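Local coordinates for N-acetyltransferase family protein (Bacillus anthracis, PDB 3LNB) that probably transfers an acetyl group from acetyl-coenzyme A to arylamines, as arylamine N-acetyltransferases do, and inactivates the antibiotic sulfamethoxazole, at residues L110-V124 against P134-N146. The protein carries 1 engineered substitution. Residues are numbered along the deposited sequence; the frame is centred on the assembly and turned at random.
Sequences LMDCGFQVYKVAGTV and PDDGHVIIILHHN. With COA (coenzyme A), chain B.
Y118 and I142 face each other as a hydrogen-bonded pair in the antiparallel hairpin of strands 116-126 and 131-145. The I142 amide gives a nearly straight 2.8 Å bond from its N to Y118 O, and Y118 N returns one to I142 O. With CG between its backbone N and carbonyl carbon (chi1 63°), the Y118 ring leans across onto I142. I142 can be followed outward: CB lies over one ring face, 3.8 Å from the centroid of Y118, a CH-pi contact; CG2 reaches Y118 OH at 3.5 Å; CG1 turns the other way, to CG1 of V120. V120 and I140, both branched at CB and so well suited to extended strands, meet tightly, V120 CG2 lying 3.3 Å from I140 CG1. V117 and I141 pack against Y107 and L106 of helix 99-112; on the same face L143 CD1 meets V117 CG1 and F115 CB.

G122, with no side chain, leaves its partner H138 uncrowded on their shared face. C3P of coenzyme A lies over one face of the H138 ring, while V124 CG2 touches H138 CB at 3.9 Å. Beyond the pair, P134 to G137 form a type II turn; threonine suits T123 because its hydroxyl lets a strand residue hold that turn, OG1 accepting a bond from D136 N (3.0 Å). Water links V124 N with P134 O.

The hairpin backbone thus carries the imidazole, and the bond from H138 NE2 to D153 helps fix the ring's rotation beside C99, consistent with a Cys-His-Asp triad whose histidine, as in other arylamine N-acetyltransferases, activates the cysteine for acetyl transfer.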
ATOM      1  N   LEU A 110      12.408  -6.058   3.854  1.00 13.60           N
ATOM      2  CA  LEU A 110      12.415  -6.587   5.212  1.00 14.54           C
ATOM      3  C   LEU A 110      13.116  -7.943   5.305  1.00 15.05           C
ATOM      4  O   LEU A 110      13.680  -8.282   6.348  1.00 14.91           O
ATOM      5  CB  LEU A 110      10.989  -6.682   5.757  1.00 13.84           C
ATOM      6  CG  LEU A 110      10.280  -5.333   5.951  1.00 16.56           C
ATOM      7  CD1 LEU A 110       8.906  -5.553   6.584  1.00 15.56           C
ATOM      8  CD2 LEU A 110      11.130  -4.424   6.833  1.00 15.66           C
ATOM      9  N   MET A 111      13.076  -8.722   4.228  1.00 14.34           N
ATOM     10  CA  MET A 111      13.760 -10.011   4.230  1.00 14.95           C
ATOM     11  C   MET A 111      15.262  -9.716   4.250  1.00 15.05           C
ATOM     12  O   MET A 111      16.013 -10.338   4.999  1.00 15.24           O
ATOM     13  CB  MET A 111      13.402 -10.835   2.987  1.00 14.77           C
ATOM     14  CG  MET A 111      12.049 -11.561   3.049  1.00 17.11           C
ATOM     15  SD  MET A 111      11.954 -12.903   4.291  1.00 17.10           S
ATOM     16  CE  MET A 111      12.909 -14.188   3.464  1.00 15.35           C
ATOM     17  N   ASP A 112      15.696  -8.762   3.430  1.00 14.72           N
ATOM     18  CA  ASP A 112      17.108  -8.394   3.390  1.00 15.58           C
ATOM     19  C   ASP A 112      17.555  -7.875   4.750  1.00 15.96           C
ATOM     20  O   ASP A 112      18.711  -8.050   5.142  1.00 15.95           O
ATOM     21  CB  ASP A 112      17.364  -7.323   2.334  1.00 16.57           C
ATOM     22  CG  ASP A 112      17.456  -7.893   0.937  1.00 17.20           C
ATOM     23  OD1 ASP A 112      17.378  -9.131   0.789  1.00 17.86           O
ATOM     24  OD2 ASP A 112      17.614  -7.098  -0.012  1.00 18.23           O
ATOM     25  N   CYS A 113      16.632  -7.239   5.464  1.00 15.83           N
ATOM     26  CA  CYS A 113      16.923  -6.707   6.782  1.00 17.02           C
ATOM     27  C   CYS A 113      16.859  -7.804   7.839  1.00 16.61           C
ATOM     28  O   CYS A 113      17.148  -7.564   9.007  1.00 17.43           O
ATOM     29  CB  CYS A 113      15.953  -5.569   7.122  1.00 16.77           C
ATOM     30  SG  CYS A 113      16.299  -4.039   6.213  1.00 17.75           S
ATOM     31  N   GLY A 114      16.472  -9.006   7.423  1.00 16.04           N
ATOM     32  CA  GLY A 114      16.420 -10.134   8.343  1.00 15.41           C
ATOM     33  C   GLY A 114      15.186 -10.313   9.212  1.00 15.80           C
ATOM     34  O   GLY A 114      15.272 -10.921  10.281  1.00 14.27           O
ATOM     35  N   PHE A 115      14.042  -9.784   8.786  1.00 13.67           N
ATOM     36  CA  PHE A 115      12.822  -9.951   9.568  1.00 13.31           C
ATOM     37  C   PHE A 115      12.129 -11.246   9.170  1.00 13.83           C
ATOM     38  O   PHE A 115      12.343 -11.761   8.071  1.00 12.22           O
ATOM     39  CB  PHE A 115      11.841  -8.796   9.348  1.00 13.11           C
ATOM     40  CG  PHE A 115      12.246  -7.510  10.011  1.00 14.45           C
ATOM     41  CD1 PHE A 115      13.074  -6.604   9.360  1.00 15.10           C
ATOM     42  CD2 PHE A 115      11.795  -7.206  11.292  1.00 14.55           C
ATOM     43  CE1 PHE A 115      13.451  -5.409   9.973  1.00 16.61           C
ATOM     44  CE2 PHE A 115      12.165  -6.015  11.918  1.00 16.97           C
ATOM     45  CZ  PHE A 115      12.994  -5.113  11.260  1.00 15.83           C
ATOM     46  N   GLN A 116      11.312 -11.767  10.081  1.00 13.71           N
ATOM     47  CA  GLN A 116      10.535 -12.975   9.834  1.00 15.60           C
ATOM     48  C   GLN A 116       9.224 -12.467   9.229  1.00 15.21           C
ATOM     49  O   GLN A 116       8.282 -12.122   9.952  1.00 15.30           O
ATOM     50  CB  GLN A 116      10.237 -13.710  11.145  1.00 16.49           C
ATOM     51  CG  GLN A 116      11.423 -14.373  11.813  1.00 19.60           C
ATOM     52  CD  GLN A 116      11.043 -15.003  13.150  1.00 22.66           C
ATOM     53  OE1 GLN A 116      11.314 -14.447  14.216  1.00 24.07           O
ATOM     54  NE2 GLN A 116      10.390 -16.160  13.094  1.00 22.07           N
ATOM     55  N   VAL A 117       9.171 -12.406   7.906  1.00 14.84           N
ATOM     56  CA  VAL A 117       7.986 -11.914   7.231  1.00 15.03           C
ATOM     57  C   VAL A 117       7.518 -12.811   6.103  1.00 16.52           C
ATOM     58  O   VAL A 117       8.287 -13.601   5.567  1.00 16.16           O
ATOM     59  CB  VAL A 117       8.237 -10.513   6.631  1.00 15.71           C
ATOM     60  CG1 VAL A 117       8.443  -9.492   7.740  1.00 14.55           C
ATOM     61  CG2 VAL A 117       9.456 -10.551   5.720  1.00 14.28           C
ATOM     62  N   TYR A 118       6.238 -12.697   5.768  1.00 15.79           N
ATOM     63  CA  TYR A 118       5.662 -13.430   4.649  1.00 14.89           C
ATOM     64  C   TYR A 118       4.437 -12.670   4.150  1.00 14.55           C
ATOM     65  O   TYR A 118       3.836 -11.885   4.888  1.00 13.56           O
ATOM     66  CB  TYR A 118       5.305 -14.882   5.017  1.00 14.44           C
ATOM     67  CG  TYR A 118       4.249 -15.070   6.078  1.00 15.10           C
ATOM     68  CD1 TYR A 118       4.580 -15.059   7.435  1.00 15.05           C
ATOM     69  CD2 TYR A 118       2.913 -15.296   5.722  1.00 15.79           C
ATOM     70  CE1 TYR A 118       3.605 -15.272   8.415  1.00 15.54           C
ATOM     71  CE2 TYR A 118       1.933 -15.509   6.690  1.00 14.50           C
ATOM     72  CZ  TYR A 118       2.283 -15.496   8.030  1.00 15.69           C
ATOM     73  OH  TYR A 118       1.315 -15.716   8.977  1.00 15.27           O
ATOM     74  N   LYS A 119       4.093 -12.890   2.885  1.00 13.31           N
ATOM     75  CA  LYS A 119       2.962 -12.224   2.259  1.00 14.19           C
ATOM     76  C   LYS A 119       1.706 -13.082   2.326  1.00 13.94           C
ATOM     77  O   LYS A 119       1.787 -14.311   2.314  1.00 13.83           O
ATOM     78  CB  LYS A 119       3.277 -11.932   0.784  1.00 13.79           C
ATOM     79  CG  LYS A 119       4.531 -11.101   0.546  1.00 14.31           C
ATOM     80  CD  LYS A 119       4.783 -10.863  -0.943  1.00 15.41           C
ATOM     81  CE  LYS A 119       5.220 -12.130  -1.665  1.00 14.21           C
ATOM     82  NZ  LYS A 119       6.499 -12.661  -1.125  1.00 15.77           N
ATOM     83  N   VAL A 120       0.549 -12.427   2.400  1.00 12.98           N
ATOM     84  CA  VAL A 120      -0.737 -13.126   2.423  1.00 12.32           C
ATOM     85  C   VAL A 120      -1.716 -12.303   1.600  1.00 14.10           C
ATOM     86  O   VAL A 120      -1.530 -11.104   1.419  1.00 13.39           O
ATOM     87  CB  VAL A 120      -1.315 -13.293   3.858  1.00 12.27           C
ATOM     88  CG1 VAL A 120      -0.319 -14.021   4.746  1.00  9.69           C
ATOM     89  CG2 VAL A 120      -1.692 -11.935   4.444  1.00 10.36           C
ATOM     90  N   ALA A 121      -2.750 -12.949   1.082  1.00 13.83           N
ATOM     91  CA  ALA A 121      -3.728 -12.227   0.294  1.00 14.20           C
ATOM     92  C   ALA A 121      -4.795 -11.660   1.221  1.00 13.63           C
ATOM     93  O   ALA A 121      -4.982 -12.131   2.345  1.00 13.46           O
ATOM     94  CB  ALA A 121      -4.359 -13.151  -0.735  1.00 12.58           C
ATOM     95  N   GLY A 122      -5.482 -10.638   0.733  1.00 15.55           N
ATOM     96  CA  GLY A 122      -6.548 -10.015   1.492  1.00 15.26           C
ATOM     97  C   GLY A 122      -7.635  -9.616   0.515  1.00 14.64           C
ATOM     98  O   GLY A 122      -7.400  -9.552  -0.691  1.00 14.51           O
ATOM     99  N   THR A 123      -8.825  -9.358   1.037  1.00 14.87           N
ATOM    100  CA  THR A 123      -9.964  -8.956   0.229  1.00 14.02           C
ATOM    101  C   THR A 123     -10.517  -7.709   0.913  1.00 13.69           C
ATOM    102  O   THR A 123     -10.909  -7.759   2.080  1.00 13.88           O
ATOM    103  CB  THR A 123     -11.047 -10.065   0.202  1.00 14.85           C
ATOM    104  OG1 THR A 123     -10.475 -11.286  -0.281  1.00 13.99           O
ATOM    105  CG2 THR A 123     -12.204  -9.664  -0.704  1.00 14.85           C
ATOM    106  N   VAL A 124     -10.531  -6.593   0.191  1.00 14.46           N
ATOM    107  CA  VAL A 124     -11.014  -5.325   0.739  1.00 14.89           C
ATOM    108  C   VAL A 124     -12.541  -5.224   0.697  1.00 14.78           C
ATOM    109  O   VAL A 124     -13.184  -5.816  -0.165  1.00 14.10           O
ATOM    110  CB  VAL A 124     -10.420  -4.120  -0.052  1.00 14.55           C
ATOM    111  CG1 VAL A 124     -10.927  -2.807   0.525  1.00 13.51           C
ATOM    112  CG2 VAL A 124      -8.900  -4.161  -0.008  1.00 14.48           C
ATOM    113  N   PRO A 134     -13.103  -7.627  -5.362  1.00 16.33           N
ATOM    114  CA  PRO A 134     -12.673  -8.955  -5.817  1.00 16.91           C
ATOM    115  C   PRO A 134     -11.802  -9.739  -4.834  1.00 15.42           C
ATOM    116  O   PRO A 134     -10.951  -9.168  -4.149  1.00 14.81           O
ATOM    117  CB  PRO A 134     -11.936  -8.648  -7.121  1.00 17.16           C
ATOM    118  CG  PRO A 134     -12.683  -7.457  -7.643  1.00 17.84           C
ATOM    119  CD  PRO A 134     -12.829  -6.611  -6.394  1.00 16.82           C
ATOM    120  N   ASP A 135     -12.027 -11.049  -4.785  1.00 15.85           N
ATOM    121  CA  ASP A 135     -11.276 -11.958  -3.918  1.00 17.57           C
ATOM    122  C   ASP A 135      -9.766 -11.766  -4.067  1.00 17.46           C
ATOM    123  O   ASP A 135      -9.237 -11.748  -5.180  1.00 16.52           O
ATOM    124  CB  ASP A 135     -11.608 -13.424  -4.248  1.00 19.81           C
ATOM    125  CG  ASP A 135     -12.975 -13.867  -3.731  1.00 21.61           C
ATOM    126  OD1 ASP A 135     -13.654 -13.088  -3.032  1.00 21.00           O
ATOM    127  OD2 ASP A 135     -13.367 -15.019  -4.028  1.00 24.66           O
ATOM    128  N   ASP A 136      -9.081 -11.636  -2.935  1.00 17.22           N
ATOM    129  CA  ASP A 136      -7.629 -11.467  -2.907  1.00 17.41           C
ATOM    130  C   ASP A 136      -7.101 -10.306  -3.733  1.00 16.30           C
ATOM    131  O   ASP A 136      -6.099 -10.453  -4.428  1.00 16.18           O
ATOM    132  CB  ASP A 136      -6.936 -12.746  -3.375  1.00 19.99           C
ATOM    133  CG  ASP A 136      -7.376 -13.960  -2.599  1.00 20.07           C
ATOM    134  OD1 ASP A 136      -7.770 -13.795  -1.432  1.00 20.66           O
ATOM    135  OD2 ASP A 136      -7.312 -15.078  -3.154  1.00 21.03           O
ATOM    136  N   GLY A 137      -7.772  -9.160  -3.657  1.00 14.94           N
ATOM    137  CA  GLY A 137      -7.337  -7.992  -4.402  1.00 14.83           C
ATOM    138  C   GLY A 137      -6.424  -7.089  -3.582  1.00 15.91           C
ATOM    139  O   GLY A 137      -6.279  -5.900  -3.871  1.00 17.24           O
ATOM    140  N   HIS A 138      -5.818  -7.651  -2.542  1.00 14.44           N
ATOM    141  CA  HIS A 138      -4.901  -6.904  -1.693  1.00 13.33           C
ATOM    142  C   HIS A 138      -3.821  -7.867  -1.236  1.00 13.51           C
ATOM    143  O   HIS A 138      -4.068  -9.064  -1.111  1.00 14.23           O
ATOM    144  CB  HIS A 138      -5.630  -6.312  -0.478  1.00 13.23           C
ATOM    145  CG  HIS A 138      -4.771  -5.422   0.371  1.00 14.95           C
ATOM    146  ND1 HIS A 138      -3.719  -4.692  -0.141  1.00 13.28           N
ATOM    147  CD2 HIS A 138      -4.844  -5.101   1.686  1.00 15.41           C
ATOM    148  CE1 HIS A 138      -3.182  -3.958   0.819  1.00 13.81           C
ATOM    149  NE2 HIS A 138      -3.847  -4.187   1.938  1.00 13.42           N
ATOM    150  N   VAL A 139      -2.624  -7.337  -1.019  1.00 12.82           N
ATOM    151  CA  VAL A 139      -1.487  -8.127  -0.572  1.00 13.15           C
ATOM    152  C   VAL A 139      -0.852  -7.390   0.596  1.00 12.89           C
ATOM    153  O   VAL A 139      -0.561  -6.197   0.497  1.00 12.60           O
ATOM    154  CB  VAL A 139      -0.431  -8.290  -1.693  1.00 13.33           C
ATOM    155  CG1 VAL A 139       0.822  -8.948  -1.134  1.00 13.66           C
ATOM    156  CG2 VAL A 139      -1.006  -9.116  -2.847  1.00 14.41           C
ATOM    157  N   ILE A 140      -0.654  -8.098   1.702  1.00 13.68           N
ATOM    158  CA  ILE A 140      -0.051  -7.503   2.889  1.00 13.39           C
ATOM    159  C   ILE A 140       1.048  -8.391   3.440  1.00 13.78           C
ATOM    160  O   ILE A 140       1.244  -9.512   2.972  1.00 12.84           O
ATOM    161  CB  ILE A 140      -1.093  -7.265   3.997  1.00 14.53           C
ATOM    162  CG1 ILE A 140      -1.692  -8.595   4.446  1.00 14.43           C
ATOM    163  CG2 ILE A 140      -2.186  -6.327   3.490  1.00 13.03           C
ATOM    164  CD1 ILE A 140      -2.719  -8.461   5.551  1.00 15.51           C
ATOM    165  N   ILE A 141       1.757  -7.876   4.440  1.00 13.01           N
ATOM    166  CA  ILE A 141       2.856  -8.590   5.076  1.00 13.54           C
ATOM    167  C   ILE A 141       2.542  -8.954   6.519  1.00 14.76           C
ATOM    168  O   ILE A 141       1.975  -8.154   7.260  1.00 14.81           O
ATOM    169  CB  ILE A 141       4.145  -7.724   5.092  1.00 12.96           C
ATOM    170  CG1 ILE A 141       4.645  -7.491   3.665  1.00 13.24           C
ATOM    171  CG2 ILE A 141       5.218  -8.394   5.936  1.00 13.91           C
ATOM    172  CD1 ILE A 141       5.709  -6.411   3.571  1.00 10.32           C
ATOM    173  N   ILE A 142       2.907 -10.169   6.912  1.00 14.55           N
ATOM    174  CA  ILE A 142       2.720 -10.602   8.289  1.00 14.89           C
ATOM    175  C   ILE A 142       4.134 -10.759   8.848  1.00 15.46           C
ATOM    176  O   ILE A 142       4.959 -11.466   8.275  1.00 15.37           O
ATOM    177  CB  ILE A 142       1.968 -11.950   8.379  1.00 14.92           C
ATOM    178  CG1 ILE A 142       0.576 -11.814   7.755  1.00 15.29           C
ATOM    179  CG2 ILE A 142       1.864 -12.395   9.832  1.00 12.16           C
ATOM    180  CD1 ILE A 142      -0.286 -10.736   8.389  1.00 14.18           C
ATOM    181  N   LEU A 143       4.407 -10.072   9.951  1.00 15.37           N
ATOM    182  CA  LEU A 143       5.719 -10.106  10.588  1.00 17.17           C
ATOM    183  C   LEU A 143       5.663 -10.780  11.949  1.00 17.03           C
ATOM    184  O   LEU A 143       4.770 -10.495  12.752  1.00 17.13           O
ATOM    185  CB  LEU A 143       6.258  -8.678  10.784  1.00 18.08           C
ATOM    186  CG  LEU A 143       7.461  -8.560  11.739  1.00 20.77           C
ATOM    187  CD1 LEU A 143       8.726  -8.983  11.014  1.00 22.76           C
ATOM    188  CD2 LEU A 143       7.608  -7.137  12.251  1.00 21.35           C
ATOM    189  N   HIS A 144       6.616 -11.672  12.202  1.00 16.04           N
ATOM    190  CA  HIS A 144       6.688 -12.349  13.487  1.00 16.83           C
ATOM    191  C   HIS A 144       7.884 -11.768  14.221  1.00 17.03           C
ATOM    192  O   HIS A 144       9.016 -11.858  13.746  1.00 16.01           O
ATOM    193  CB  HIS A 144       6.885 -13.857  13.325  1.00 15.93           C
ATOM    194  CG  HIS A 144       6.673 -14.620  14.593  1.00 18.24           C
ATOM    195  ND1 HIS A 144       5.428 -14.774  15.166  1.00 16.89           N
ATOM    196  CD2 HIS A 144       7.550 -15.209  15.439  1.00 17.52           C
ATOM    197  CE1 HIS A 144       5.548 -15.422  16.310  1.00 16.72           C
ATOM    198  NE2 HIS A 144       6.825 -15.697  16.500  1.00 17.96           N
ATOM    199  N   HIS A 145       7.632 -11.177  15.385  1.00 18.43           N
ATOM    200  CA  HIS A 145       8.696 -10.563  16.163  1.00 19.37           C
ATOM    201  C   HIS A 145       8.494 -10.754  17.661  1.00 20.12           C
ATOM    202  O   HIS A 145       7.468 -10.361  18.213  1.00 18.41           O
ATOM    203  CB  HIS A 145       8.768  -9.065  15.843  1.00 19.46           C
ATOM    204  CG  HIS A 145       9.762  -8.319  16.674  1.00 19.28           C
ATOM    205  ND1 HIS A 145      11.122  -8.487  16.535  1.00 21.37           N
ATOM    206  CD2 HIS A 145       9.594  -7.436  17.686  1.00 20.78           C
ATOM    207  CE1 HIS A 145      11.750  -7.742  17.428  1.00 20.51           C
ATOM    208  NE2 HIS A 145      10.845  -7.096  18.140  1.00 19.64           N
ATOM    209  N   ASN A 146       9.485 -11.355  18.315  1.00 21.55           N
ATOM    210  CA  ASN A 146       9.420 -11.587  19.755  1.00 23.75           C
ATOM    211  C   ASN A 146       8.130 -12.278  20.168  1.00 22.78           C
ATOM    212  O   ASN A 146       7.410 -11.788  21.046  1.00 24.43           O
ATOM    213  CB  ASN A 146       9.525 -10.266  20.514  1.00 27.00           C
ATOM    214  CG  ASN A 146      10.903  -9.660  20.443  1.00 31.06           C
ATOM    215  OD1 ASN A 146      11.156  -8.603  21.028  1.00 32.26           O
ATOM    216  ND2 ASN A 146      11.812 -10.326  19.730  1.00 33.47           N
TER
HETATM  217  N1A COA B1001      -9.416   2.820  -8.121  1.00 29.98           N
HETATM  218  C2A COA B1001      -9.490   3.866  -8.924  1.00 28.48           C
HETATM  219  N3A COA B1001     -10.012   5.013  -8.525  1.00 26.76           N
HETATM  220  C4A COA B1001     -10.484   5.147  -7.278  1.00 24.86           C
HETATM  221  C5A COA B1001     -10.427   4.069  -6.406  1.00 25.43           C
HETATM  222  C6A COA B1001      -9.869   2.879  -6.860  1.00 27.48           C
HETATM  223  N6A COA B1001      -9.776   1.824  -6.055  1.00 26.28           N
HETATM  224  N7A COA B1001     -10.940   4.465  -5.246  1.00 23.76           N
HETATM  225  C8A COA B1001     -11.302   5.739  -5.378  1.00 23.07           C
HETATM  226  N9A COA B1001     -11.023   6.161  -6.610  1.00 24.23           N
HETATM  227  C1B COA B1001     -11.180   7.550  -7.103  1.00 23.78           C
HETATM  228  C2B COA B1001     -12.612   8.072  -7.008  1.00 24.24           C
HETATM  229  O2B COA B1001     -13.381   7.595  -8.116  1.00 23.28           O
HETATM  230  C3B COA B1001     -12.367   9.575  -7.131  1.00 22.60           C
HETATM  231  O3B COA B1001     -12.392   9.982  -8.502  1.00 20.24           O
HETATM  232  P3B COA B1001     -12.943  11.450  -8.868  1.00 18.72           P
HETATM  233  O7A COA B1001     -12.399  12.494  -7.972  1.00 18.05           O
HETATM  234  O8A COA B1001     -12.571  11.704 -10.413  1.00 18.10           O
HETATM  235  O9A COA B1001     -14.546  11.336  -8.781  1.00 17.44           O
HETATM  236  C4B COA B1001     -10.964   9.758  -6.547  1.00 22.65           C
HETATM  237  O4B COA B1001     -10.485   8.443  -6.219  1.00 24.59           O
HETATM  238  C5B COA B1001     -10.998  10.594  -5.268  1.00 20.99           C
HETATM  239  O5B COA B1001     -11.782   9.930  -4.274  1.00 21.68           O
HETATM  240  P1A COA B1001     -12.154  10.701  -2.913  1.00 18.63           P
HETATM  241  O1A COA B1001     -12.831   9.603  -1.951  1.00 21.67           O
HETATM  242  O2A COA B1001     -13.045  11.854  -3.166  1.00 16.76           O
HETATM  243  O3A COA B1001     -10.754  11.157  -2.263  1.00 20.32           O
HETATM  244  P2A COA B1001      -9.785  10.184  -1.422  1.00 18.69           P
HETATM  245  O4A COA B1001     -10.235  10.348   0.113  1.00 18.19           O
HETATM  246  O5A COA B1001      -8.368  10.564  -1.627  1.00 20.05           O
HETATM  247  O6A COA B1001     -10.108   8.661  -1.833  1.00 18.69           O
HETATM  248  CBP COA B1001      -8.442   6.899  -2.244  1.00 16.17           C
HETATM  249  CCP COA B1001      -9.353   7.978  -2.838  1.00 16.90           C
HETATM  250  CDP COA B1001      -7.323   7.561  -1.436  1.00 15.04           C
HETATM  251  CEP COA B1001      -7.832   6.079  -3.383  1.00 14.64           C
HETATM  252  CAP COA B1001      -9.261   5.972  -1.343  1.00 15.13           C
HETATM  253  OAP COA B1001     -10.336   5.405  -2.098  1.00 17.17           O
HETATM  254  C9P COA B1001      -8.406   4.832  -0.786  1.00 17.32           C
HETATM  255  O9P COA B1001      -7.564   5.039   0.088  1.00 17.15           O
HETATM  256  N8P COA B1001      -8.664   3.638  -1.314  1.00 15.70           N
HETATM  257  C7P COA B1001      -7.970   2.408  -0.903  1.00 17.18           C
HETATM  258  C6P COA B1001      -7.632   1.555  -2.129  1.00 17.76           C
HETATM  259  C5P COA B1001      -7.292   0.118  -1.724  1.00 17.25           C
HETATM  260  O5P COA B1001      -8.177  -0.654  -1.363  1.00 16.67           O
HETATM  261  N4P COA B1001      -6.009  -0.223  -1.810  1.00 15.86           N
HETATM  262  C3P COA B1001      -5.544  -1.570  -1.446  1.00 16.63           C
HETATM  263  C2P COA B1001      -5.818  -2.570  -2.571  1.00 15.93           C
HETATM  264  S1P COA B1001      -4.786  -2.318  -4.062  1.00 20.15           S
HETATM  265  O   HOH W   1      11.108 -10.676  12.545  1.00 18.54           O
HETATM  266  O   HOH W   2      -9.821  -6.988  -2.739  1.00 11.89           O